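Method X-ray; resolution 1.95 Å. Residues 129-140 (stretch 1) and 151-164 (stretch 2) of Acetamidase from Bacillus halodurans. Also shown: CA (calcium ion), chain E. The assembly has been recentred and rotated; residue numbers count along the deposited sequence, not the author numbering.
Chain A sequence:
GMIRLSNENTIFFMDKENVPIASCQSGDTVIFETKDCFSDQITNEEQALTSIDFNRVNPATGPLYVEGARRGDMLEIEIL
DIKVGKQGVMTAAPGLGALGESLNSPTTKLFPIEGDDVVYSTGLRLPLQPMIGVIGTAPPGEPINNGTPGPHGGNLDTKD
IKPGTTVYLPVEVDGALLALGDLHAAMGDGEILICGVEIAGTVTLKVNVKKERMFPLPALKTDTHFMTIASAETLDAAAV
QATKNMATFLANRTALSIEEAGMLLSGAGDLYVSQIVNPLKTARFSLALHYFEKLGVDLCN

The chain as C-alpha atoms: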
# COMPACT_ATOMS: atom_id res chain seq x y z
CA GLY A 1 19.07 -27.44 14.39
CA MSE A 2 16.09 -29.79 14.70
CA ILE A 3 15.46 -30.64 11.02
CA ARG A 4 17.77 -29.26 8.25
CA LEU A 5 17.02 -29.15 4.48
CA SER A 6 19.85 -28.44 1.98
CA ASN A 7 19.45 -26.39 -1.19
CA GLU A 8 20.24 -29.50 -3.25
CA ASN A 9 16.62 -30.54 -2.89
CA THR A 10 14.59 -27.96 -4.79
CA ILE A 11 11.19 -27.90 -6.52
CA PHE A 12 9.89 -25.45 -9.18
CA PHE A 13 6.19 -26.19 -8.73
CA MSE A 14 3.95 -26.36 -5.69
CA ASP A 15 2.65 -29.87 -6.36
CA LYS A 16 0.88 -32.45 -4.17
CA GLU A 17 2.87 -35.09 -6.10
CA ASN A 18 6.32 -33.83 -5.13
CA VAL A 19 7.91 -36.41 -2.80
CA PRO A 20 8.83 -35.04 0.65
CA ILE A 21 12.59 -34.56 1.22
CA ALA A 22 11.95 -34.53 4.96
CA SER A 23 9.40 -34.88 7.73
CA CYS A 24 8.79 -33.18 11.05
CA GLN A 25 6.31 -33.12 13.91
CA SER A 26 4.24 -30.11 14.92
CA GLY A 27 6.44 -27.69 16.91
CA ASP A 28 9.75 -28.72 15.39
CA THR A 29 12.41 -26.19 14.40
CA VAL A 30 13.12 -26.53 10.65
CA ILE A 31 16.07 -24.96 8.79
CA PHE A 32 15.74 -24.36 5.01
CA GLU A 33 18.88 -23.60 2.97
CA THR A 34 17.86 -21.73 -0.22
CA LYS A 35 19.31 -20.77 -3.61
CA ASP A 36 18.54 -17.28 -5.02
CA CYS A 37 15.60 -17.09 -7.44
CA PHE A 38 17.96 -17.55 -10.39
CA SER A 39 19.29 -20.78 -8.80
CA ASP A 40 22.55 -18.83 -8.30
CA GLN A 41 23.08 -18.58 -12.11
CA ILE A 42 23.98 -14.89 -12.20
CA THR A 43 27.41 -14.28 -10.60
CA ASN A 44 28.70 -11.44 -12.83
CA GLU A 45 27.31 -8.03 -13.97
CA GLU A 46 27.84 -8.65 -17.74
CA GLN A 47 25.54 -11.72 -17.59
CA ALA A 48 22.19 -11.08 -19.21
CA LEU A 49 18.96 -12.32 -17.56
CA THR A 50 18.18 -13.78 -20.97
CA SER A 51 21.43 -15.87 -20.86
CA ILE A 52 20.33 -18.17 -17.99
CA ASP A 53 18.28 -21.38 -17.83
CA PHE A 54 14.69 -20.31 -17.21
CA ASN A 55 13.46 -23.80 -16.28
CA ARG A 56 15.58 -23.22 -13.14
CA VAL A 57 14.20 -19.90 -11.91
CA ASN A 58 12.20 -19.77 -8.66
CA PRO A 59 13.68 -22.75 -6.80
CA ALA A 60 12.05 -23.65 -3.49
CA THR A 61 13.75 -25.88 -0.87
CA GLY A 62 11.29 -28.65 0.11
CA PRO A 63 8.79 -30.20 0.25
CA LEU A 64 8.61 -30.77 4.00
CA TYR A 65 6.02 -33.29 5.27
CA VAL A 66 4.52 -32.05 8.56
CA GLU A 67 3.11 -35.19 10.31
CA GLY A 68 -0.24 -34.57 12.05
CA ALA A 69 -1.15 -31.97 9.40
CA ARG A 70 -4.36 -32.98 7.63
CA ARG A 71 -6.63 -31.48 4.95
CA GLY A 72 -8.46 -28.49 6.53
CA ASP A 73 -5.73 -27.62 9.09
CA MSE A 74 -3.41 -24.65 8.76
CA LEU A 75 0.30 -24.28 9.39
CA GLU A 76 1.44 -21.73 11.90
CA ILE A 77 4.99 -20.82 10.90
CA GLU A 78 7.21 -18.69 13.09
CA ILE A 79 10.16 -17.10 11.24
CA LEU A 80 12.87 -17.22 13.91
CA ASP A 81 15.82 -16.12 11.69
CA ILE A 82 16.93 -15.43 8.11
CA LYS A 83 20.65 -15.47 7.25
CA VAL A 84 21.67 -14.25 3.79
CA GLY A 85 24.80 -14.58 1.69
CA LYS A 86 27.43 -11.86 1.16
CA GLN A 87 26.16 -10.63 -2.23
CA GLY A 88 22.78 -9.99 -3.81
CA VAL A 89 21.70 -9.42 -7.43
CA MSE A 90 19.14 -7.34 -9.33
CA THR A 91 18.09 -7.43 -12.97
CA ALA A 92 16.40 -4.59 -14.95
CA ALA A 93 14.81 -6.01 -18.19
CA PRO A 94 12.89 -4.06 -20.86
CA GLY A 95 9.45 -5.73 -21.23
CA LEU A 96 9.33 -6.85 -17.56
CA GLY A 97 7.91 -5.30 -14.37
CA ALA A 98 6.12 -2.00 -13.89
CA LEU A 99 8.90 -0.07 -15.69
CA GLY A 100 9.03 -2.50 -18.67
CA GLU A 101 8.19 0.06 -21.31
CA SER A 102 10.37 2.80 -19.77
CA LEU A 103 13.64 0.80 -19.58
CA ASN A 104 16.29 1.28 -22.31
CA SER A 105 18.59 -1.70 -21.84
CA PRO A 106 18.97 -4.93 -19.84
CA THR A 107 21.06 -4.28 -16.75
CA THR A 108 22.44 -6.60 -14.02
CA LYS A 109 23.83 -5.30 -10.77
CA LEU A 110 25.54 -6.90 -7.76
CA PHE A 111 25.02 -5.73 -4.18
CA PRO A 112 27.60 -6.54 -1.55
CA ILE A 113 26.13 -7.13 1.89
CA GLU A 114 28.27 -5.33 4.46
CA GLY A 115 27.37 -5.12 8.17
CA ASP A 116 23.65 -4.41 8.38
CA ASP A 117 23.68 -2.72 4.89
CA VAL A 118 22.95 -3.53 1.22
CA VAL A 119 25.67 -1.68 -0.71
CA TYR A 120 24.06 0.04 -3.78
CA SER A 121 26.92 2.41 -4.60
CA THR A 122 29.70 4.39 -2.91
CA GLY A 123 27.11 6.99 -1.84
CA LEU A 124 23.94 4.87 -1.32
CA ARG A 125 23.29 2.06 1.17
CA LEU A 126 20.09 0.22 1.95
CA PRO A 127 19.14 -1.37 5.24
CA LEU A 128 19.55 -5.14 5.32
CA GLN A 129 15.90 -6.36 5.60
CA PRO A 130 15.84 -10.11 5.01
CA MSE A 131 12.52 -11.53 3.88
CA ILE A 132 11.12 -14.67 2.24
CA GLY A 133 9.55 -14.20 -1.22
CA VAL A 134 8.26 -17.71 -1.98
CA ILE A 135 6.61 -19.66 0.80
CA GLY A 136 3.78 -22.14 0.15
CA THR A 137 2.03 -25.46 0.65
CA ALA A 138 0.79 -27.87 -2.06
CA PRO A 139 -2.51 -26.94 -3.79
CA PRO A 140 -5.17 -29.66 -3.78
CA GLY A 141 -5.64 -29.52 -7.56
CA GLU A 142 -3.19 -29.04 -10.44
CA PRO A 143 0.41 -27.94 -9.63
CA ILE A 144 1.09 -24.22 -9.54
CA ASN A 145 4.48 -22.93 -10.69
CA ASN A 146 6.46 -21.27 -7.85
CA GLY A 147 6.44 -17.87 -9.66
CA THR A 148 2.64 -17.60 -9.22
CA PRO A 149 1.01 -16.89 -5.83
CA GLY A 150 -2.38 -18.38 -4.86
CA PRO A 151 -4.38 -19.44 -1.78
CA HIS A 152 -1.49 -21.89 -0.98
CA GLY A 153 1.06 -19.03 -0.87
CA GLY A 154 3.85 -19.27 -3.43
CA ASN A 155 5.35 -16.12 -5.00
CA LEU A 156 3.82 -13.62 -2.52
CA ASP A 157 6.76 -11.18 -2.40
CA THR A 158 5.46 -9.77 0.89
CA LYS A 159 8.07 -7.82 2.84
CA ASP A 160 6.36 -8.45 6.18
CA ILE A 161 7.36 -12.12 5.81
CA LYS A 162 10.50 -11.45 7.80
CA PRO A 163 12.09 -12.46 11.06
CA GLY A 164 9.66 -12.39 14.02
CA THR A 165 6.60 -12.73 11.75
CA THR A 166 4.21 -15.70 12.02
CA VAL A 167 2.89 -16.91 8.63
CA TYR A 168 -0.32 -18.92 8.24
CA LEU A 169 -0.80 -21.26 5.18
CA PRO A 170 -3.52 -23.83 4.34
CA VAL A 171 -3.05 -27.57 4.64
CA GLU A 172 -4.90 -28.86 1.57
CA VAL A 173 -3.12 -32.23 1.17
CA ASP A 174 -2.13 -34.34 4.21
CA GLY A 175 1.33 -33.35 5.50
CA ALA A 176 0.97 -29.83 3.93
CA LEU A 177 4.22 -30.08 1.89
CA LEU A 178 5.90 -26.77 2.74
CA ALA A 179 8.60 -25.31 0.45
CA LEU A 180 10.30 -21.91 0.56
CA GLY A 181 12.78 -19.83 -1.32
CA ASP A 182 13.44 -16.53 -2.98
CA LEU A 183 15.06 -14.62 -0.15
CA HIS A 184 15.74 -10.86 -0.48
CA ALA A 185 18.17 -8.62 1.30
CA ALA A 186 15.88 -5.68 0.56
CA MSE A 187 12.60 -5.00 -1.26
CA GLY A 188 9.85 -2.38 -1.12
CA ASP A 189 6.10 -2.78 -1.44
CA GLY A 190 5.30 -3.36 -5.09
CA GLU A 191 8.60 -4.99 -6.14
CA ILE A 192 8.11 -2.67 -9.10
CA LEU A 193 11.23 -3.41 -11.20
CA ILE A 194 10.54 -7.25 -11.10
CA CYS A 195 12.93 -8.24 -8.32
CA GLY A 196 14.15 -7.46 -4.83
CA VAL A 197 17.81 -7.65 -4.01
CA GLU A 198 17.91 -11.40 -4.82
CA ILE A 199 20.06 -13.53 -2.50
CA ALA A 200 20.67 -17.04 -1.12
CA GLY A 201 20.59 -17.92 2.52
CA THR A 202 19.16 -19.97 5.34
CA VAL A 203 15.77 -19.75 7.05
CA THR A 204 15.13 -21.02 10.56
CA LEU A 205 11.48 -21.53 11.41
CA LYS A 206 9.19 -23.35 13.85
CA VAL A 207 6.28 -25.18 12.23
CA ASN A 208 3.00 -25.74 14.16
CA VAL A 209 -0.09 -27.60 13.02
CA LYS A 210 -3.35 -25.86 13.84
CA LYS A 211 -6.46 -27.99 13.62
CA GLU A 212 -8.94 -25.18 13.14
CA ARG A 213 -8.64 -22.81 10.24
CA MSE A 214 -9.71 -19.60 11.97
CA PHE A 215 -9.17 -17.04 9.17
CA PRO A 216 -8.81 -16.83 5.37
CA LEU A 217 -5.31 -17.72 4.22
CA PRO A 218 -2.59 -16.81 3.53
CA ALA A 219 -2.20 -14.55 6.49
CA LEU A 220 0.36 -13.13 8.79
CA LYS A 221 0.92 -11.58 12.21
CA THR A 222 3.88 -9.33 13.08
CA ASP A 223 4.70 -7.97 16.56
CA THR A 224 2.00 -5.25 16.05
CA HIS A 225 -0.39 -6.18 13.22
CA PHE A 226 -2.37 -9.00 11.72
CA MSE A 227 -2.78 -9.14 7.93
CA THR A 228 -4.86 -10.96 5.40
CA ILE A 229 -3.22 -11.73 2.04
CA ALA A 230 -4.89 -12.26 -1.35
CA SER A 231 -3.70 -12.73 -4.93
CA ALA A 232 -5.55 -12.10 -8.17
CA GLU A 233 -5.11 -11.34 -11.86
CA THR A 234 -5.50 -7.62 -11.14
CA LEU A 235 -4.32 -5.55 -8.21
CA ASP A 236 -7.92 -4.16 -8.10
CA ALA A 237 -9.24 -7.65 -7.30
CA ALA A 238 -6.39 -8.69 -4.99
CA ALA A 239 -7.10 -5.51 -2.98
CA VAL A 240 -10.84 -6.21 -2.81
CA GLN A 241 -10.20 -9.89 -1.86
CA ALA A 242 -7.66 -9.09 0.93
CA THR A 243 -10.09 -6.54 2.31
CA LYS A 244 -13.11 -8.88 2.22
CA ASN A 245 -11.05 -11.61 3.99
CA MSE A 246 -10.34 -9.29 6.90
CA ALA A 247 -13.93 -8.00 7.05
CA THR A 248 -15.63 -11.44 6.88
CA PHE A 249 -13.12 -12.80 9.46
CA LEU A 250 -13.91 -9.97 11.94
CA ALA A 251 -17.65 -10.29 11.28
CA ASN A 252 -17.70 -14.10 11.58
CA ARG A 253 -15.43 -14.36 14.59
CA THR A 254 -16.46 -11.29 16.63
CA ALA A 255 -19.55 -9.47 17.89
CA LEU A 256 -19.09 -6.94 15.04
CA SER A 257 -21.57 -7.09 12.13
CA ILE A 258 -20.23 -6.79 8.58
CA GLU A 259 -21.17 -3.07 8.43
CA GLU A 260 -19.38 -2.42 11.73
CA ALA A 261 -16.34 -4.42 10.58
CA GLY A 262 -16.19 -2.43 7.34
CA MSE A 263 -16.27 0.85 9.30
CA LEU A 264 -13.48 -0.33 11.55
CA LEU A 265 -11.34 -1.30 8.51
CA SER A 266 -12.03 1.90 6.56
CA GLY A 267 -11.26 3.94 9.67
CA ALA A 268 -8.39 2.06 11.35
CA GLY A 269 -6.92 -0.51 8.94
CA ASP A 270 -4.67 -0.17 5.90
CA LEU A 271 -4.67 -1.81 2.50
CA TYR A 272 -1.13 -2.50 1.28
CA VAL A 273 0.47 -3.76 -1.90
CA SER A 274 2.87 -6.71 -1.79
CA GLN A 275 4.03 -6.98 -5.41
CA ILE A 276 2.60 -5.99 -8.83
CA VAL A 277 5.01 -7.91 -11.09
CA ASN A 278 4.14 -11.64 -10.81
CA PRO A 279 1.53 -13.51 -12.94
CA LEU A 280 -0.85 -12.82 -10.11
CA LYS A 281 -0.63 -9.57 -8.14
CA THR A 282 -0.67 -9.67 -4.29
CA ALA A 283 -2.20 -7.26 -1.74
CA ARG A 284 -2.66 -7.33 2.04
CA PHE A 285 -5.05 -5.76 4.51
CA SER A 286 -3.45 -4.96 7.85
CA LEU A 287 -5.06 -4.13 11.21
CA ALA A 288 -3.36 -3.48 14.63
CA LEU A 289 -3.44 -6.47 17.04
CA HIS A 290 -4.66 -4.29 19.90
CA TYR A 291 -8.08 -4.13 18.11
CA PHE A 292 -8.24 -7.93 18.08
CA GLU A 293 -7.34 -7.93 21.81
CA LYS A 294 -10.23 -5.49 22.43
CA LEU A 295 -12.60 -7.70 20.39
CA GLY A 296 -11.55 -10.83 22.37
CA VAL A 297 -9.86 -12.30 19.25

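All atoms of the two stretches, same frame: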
# COMPACT_ATOMS: atom_id res chain seq x y z
N GLN A 129 17.25 -5.95 5.15
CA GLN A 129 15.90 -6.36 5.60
C GLN A 129 15.52 -7.70 4.98
O GLN A 129 14.81 -7.77 3.95
CB GLN A 129 14.88 -5.26 5.31
CG GLN A 129 15.11 -4.08 6.23
CD GLN A 129 14.26 -2.89 5.91
OE1 GLN A 129 13.86 -2.67 4.76
NE2 GLN A 129 13.97 -2.10 6.93
N PRO A 130 16.04 -8.79 5.58
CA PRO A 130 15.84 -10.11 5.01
C PRO A 130 14.39 -10.51 5.07
O PRO A 130 13.75 -10.32 6.09
CB PRO A 130 16.71 -11.02 5.88
CG PRO A 130 16.98 -10.26 7.14
CD PRO A 130 16.90 -8.82 6.79
N MSE A 131 13.89 -11.06 3.97
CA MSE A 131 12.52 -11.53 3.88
C MSE A 131 12.47 -12.78 3.00
O MSE A 131 13.40 -13.07 2.25
CB MSE A 131 11.64 -10.44 3.30
CG MSE A 131 12.23 -9.81 2.05
SE MSE A 131 10.94 -9.02 0.79
CE MSE A 131 9.78 -10.64 0.25
N ILE A 132 11.37 -13.53 3.10
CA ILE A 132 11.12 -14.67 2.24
C ILE A 132 10.07 -14.35 1.15
O ILE A 132 8.91 -14.01 1.46
CB ILE A 132 10.54 -15.87 3.06
CG1 ILE A 132 11.42 -16.23 4.24
CG2 ILE A 132 10.39 -17.10 2.20
CD1 ILE A 132 10.66 -17.06 5.27
N GLY A 133 10.44 -14.54 -0.11
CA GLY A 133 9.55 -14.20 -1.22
C GLY A 133 8.57 -15.30 -1.62
O GLY A 133 7.43 -15.01 -2.01
N VAL A 134 9.03 -16.53 -1.57
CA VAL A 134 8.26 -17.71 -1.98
C VAL A 134 8.15 -18.60 -0.76
O VAL A 134 9.16 -19.12 -0.27
CB VAL A 134 8.94 -18.49 -3.13
CG1 VAL A 134 8.32 -19.87 -3.28
CG2 VAL A 134 8.83 -17.72 -4.43
N ILE A 135 6.93 -18.71 -0.25
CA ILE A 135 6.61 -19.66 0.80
C ILE A 135 5.22 -20.23 0.50
O ILE A 135 4.29 -19.47 0.29
CB ILE A 135 6.68 -18.99 2.19
CG1 ILE A 135 6.60 -20.06 3.30
CG2 ILE A 135 5.60 -17.94 2.34
CD1 ILE A 135 6.93 -19.55 4.67
N GLY A 136 5.06 -21.55 0.49
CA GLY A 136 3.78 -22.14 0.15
C GLY A 136 3.65 -23.60 0.48
O GLY A 136 4.65 -24.30 0.74
N THR A 137 2.39 -24.05 0.52
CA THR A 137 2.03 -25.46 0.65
C THR A 137 1.48 -25.96 -0.71
O THR A 137 1.28 -25.17 -1.64
CB THR A 137 0.99 -25.65 1.79
OG1 THR A 137 -0.19 -24.87 1.53
CG2 THR A 137 1.60 -25.22 3.14
N ALA A 138 1.26 -27.27 -0.82
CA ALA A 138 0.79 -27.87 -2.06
C ALA A 138 -0.71 -27.59 -2.28
O ALA A 138 -1.53 -27.83 -1.37
CB ALA A 138 1.04 -29.39 -2.07
N PRO A 139 -1.08 -27.15 -3.50
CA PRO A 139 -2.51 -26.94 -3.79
C PRO A 139 -3.19 -28.29 -3.93
O PRO A 139 -2.51 -29.27 -4.24
CB PRO A 139 -2.51 -26.16 -5.12
CG PRO A 139 -1.06 -25.94 -5.50
CD PRO A 139 -0.23 -26.86 -4.67
N PRO A 140 -4.52 -28.36 -3.67
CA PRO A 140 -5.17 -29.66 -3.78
C PRO A 140 -5.32 -30.14 -5.22
O PRO A 140 -5.37 -31.35 -5.47
CB PRO A 140 -6.56 -29.44 -3.13
CG PRO A 140 -6.80 -28.00 -3.22
CD PRO A 140 -5.47 -27.30 -3.29
N PRO A 151 -3.95 -19.22 -3.16
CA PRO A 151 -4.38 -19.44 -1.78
C PRO A 151 -3.35 -20.23 -0.93
O PRO A 151 -3.35 -20.12 0.30
CB PRO A 151 -5.69 -20.22 -1.94
CG PRO A 151 -6.16 -19.98 -3.36
CD PRO A 151 -4.89 -19.80 -4.15
N HIS A 152 -2.53 -21.05 -1.59
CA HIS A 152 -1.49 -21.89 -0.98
C HIS A 152 -0.23 -21.12 -0.60
O HIS A 152 0.67 -21.67 0.06
CB HIS A 152 -1.06 -23.01 -1.97
CG HIS A 152 -0.38 -22.49 -3.20
ND1 HIS A 152 -1.04 -21.72 -4.13
CD2 HIS A 152 0.90 -22.59 -3.63
CE1 HIS A 152 -0.19 -21.35 -5.08
NE2 HIS A 152 1.00 -21.87 -4.80
N GLY A 153 -0.15 -19.86 -1.03
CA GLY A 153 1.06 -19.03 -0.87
C GLY A 153 1.77 -18.93 -2.21
O GLY A 153 1.19 -18.46 -3.19
N GLY A 154 3.01 -19.40 -2.26
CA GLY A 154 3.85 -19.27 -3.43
C GLY A 154 4.53 -17.91 -3.51
O GLY A 154 4.94 -17.37 -2.47
N ASN A 155 4.59 -17.33 -4.71
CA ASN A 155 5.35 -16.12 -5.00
C ASN A 155 4.63 -14.84 -4.52
O ASN A 155 4.09 -14.05 -5.31
CB ASN A 155 5.65 -16.07 -6.49
CG ASN A 155 6.81 -15.19 -6.82
OD1 ASN A 155 7.54 -14.70 -5.93
ND2 ASN A 155 6.99 -14.95 -8.10
N LEU A 156 4.60 -14.68 -3.20
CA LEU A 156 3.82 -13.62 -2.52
C LEU A 156 4.56 -12.29 -2.51
O LEU A 156 3.93 -11.24 -2.43
CB LEU A 156 3.50 -14.04 -1.06
CG LEU A 156 2.52 -15.19 -0.81
CD1 LEU A 156 2.34 -15.57 0.65
CD2 LEU A 156 1.13 -14.89 -1.40
N ASP A 157 5.90 -12.36 -2.56
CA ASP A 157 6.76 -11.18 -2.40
C ASP A 157 6.21 -10.13 -1.43
O ASP A 157 5.99 -8.97 -1.79
CB ASP A 157 7.13 -10.61 -3.78
CG ASP A 157 7.99 -11.57 -4.58
OD1 ASP A 157 8.76 -12.34 -3.96
OD2 ASP A 157 7.91 -11.56 -5.82
N THR A 158 6.03 -10.57 -0.19
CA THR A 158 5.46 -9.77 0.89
C THR A 158 6.57 -9.50 1.89
O THR A 158 7.13 -10.43 2.49
CB THR A 158 4.22 -10.52 1.51
OG1 THR A 158 3.19 -10.58 0.53
CG2 THR A 158 3.67 -9.85 2.76
N LYS A 159 6.91 -8.22 2.05
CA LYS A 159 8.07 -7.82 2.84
C LYS A 159 7.88 -7.99 4.34
O LYS A 159 8.85 -7.96 5.11
CB LYS A 159 8.52 -6.37 2.48
CG LYS A 159 7.73 -5.23 3.15
CD LYS A 159 8.30 -3.87 2.80
CE LYS A 159 7.48 -2.77 3.46
NZ LYS A 159 8.00 -1.39 3.25
N ASP A 160 6.64 -8.18 4.76
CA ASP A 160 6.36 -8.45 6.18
C ASP A 160 6.64 -9.91 6.55
O ASP A 160 6.63 -10.27 7.74
CB ASP A 160 4.92 -8.05 6.52
CG ASP A 160 4.73 -6.54 6.56
OD1 ASP A 160 5.52 -5.88 7.26
OD2 ASP A 160 3.82 -6.00 5.90
N ILE A 161 6.91 -10.74 5.56
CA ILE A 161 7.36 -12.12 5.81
C ILE A 161 8.86 -12.11 6.08
O ILE A 161 9.69 -12.32 5.19
CB ILE A 161 6.98 -13.08 4.66
CG1 ILE A 161 5.47 -13.05 4.43
CG2 ILE A 161 7.39 -14.54 4.98
CD1 ILE A 161 4.98 -14.10 3.42
N LYS A 162 9.17 -11.84 7.35
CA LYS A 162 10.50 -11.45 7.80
C LYS A 162 10.69 -12.00 9.19
O LYS A 162 9.77 -12.54 9.76
CB LYS A 162 10.68 -9.93 7.80
CG LYS A 162 9.85 -9.18 8.78
CD LYS A 162 9.79 -7.71 8.40
CE LYS A 162 9.00 -6.92 9.42
NZ LYS A 162 9.39 -7.20 10.83
N PRO A 163 11.90 -11.86 9.75
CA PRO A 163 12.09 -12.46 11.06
C PRO A 163 11.14 -11.88 12.10
O PRO A 163 10.89 -10.65 12.11
CB PRO A 163 13.56 -12.13 11.38
CG PRO A 163 14.18 -11.90 10.10
CD PRO A 163 13.12 -11.20 9.28
N GLY A 164 10.59 -12.77 12.93
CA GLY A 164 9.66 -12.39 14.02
C GLY A 164 8.19 -12.36 13.59
O GLY A 164 7.29 -12.12 14.42
CA CA E . 9.48 -13.38 -6.07
O HOH W 1 6.58 -13.31 0.38
O HOH W 2 8.82 -12.74 -8.22
O HOH W 3 11.40 -11.91 -6.49

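The two stretches run antiparallel and bury 762 Å² between them, held together chiefly by backbone hydrogen bonds. Ile135 and Gly154 form a reciprocal pair, Gly154 N to Ile135 O at 2.9 Å and Ile135 N to Gly154 O at 3.3 Å. The ladder continues with Thr137 N to His152 O (3.0 Å). Beyond the corner at Gly133, Gly133 O accepts from Asp157 N (3.1 Å) and, weakly, from Leu156 N (3.1 Å), while Ile132 N donates to Ile161 O (2.9 Å). Ile161 closes a type I turn begun at Thr158. Water 1 bridges the two stretches, donating to Ile132 O (2.7 Å) and Gly133 O (3.1 Å) and accepting from Thr158 N (2.9 Å).

Glycines permit this close approach. A CB on Gly133 would strike Asp157 OD1, and one on Gly136 would strike Gly154 N. At Gly153 it would meet Ile135 O; the backbone angles of Gly153 and Gly154 by themselves call for glycine.

Apolar side chains fill the space beside the backbone. Ile161 points toward stretch 1, its CG2 3.9 Å from Ile132 CB and its CD1 4.0 Å from Ile135 CG2. The selenium of Met131, a selenomethionine, lies 3.7 Å from Lys159 CA, and Met131 CE reaches Thr158 O at 3.5 Å, so the end of the side chain lies against the start of the turn. At the other end His152 points toward stretch 1, with Pro139 CG over one ring face, 4.2 Å from His152 CG. His152 ND1 and Thr137 O are buried without polar partners.

Next to the Gly133 corner, stretch 2 supplies calcium ligands: Asn155 OD1 (2.3 Å from the ion CA) and both Asp157 carboxylate oxygens, OD1 (2.5 Å) and OD2 (2.4 Å). The ion thereby accommodates the 3.2 Å approach of Asn155 OD1 to Asp157 OD2. Val134 CG2 packs 3.6 Å from Asn155 OD1.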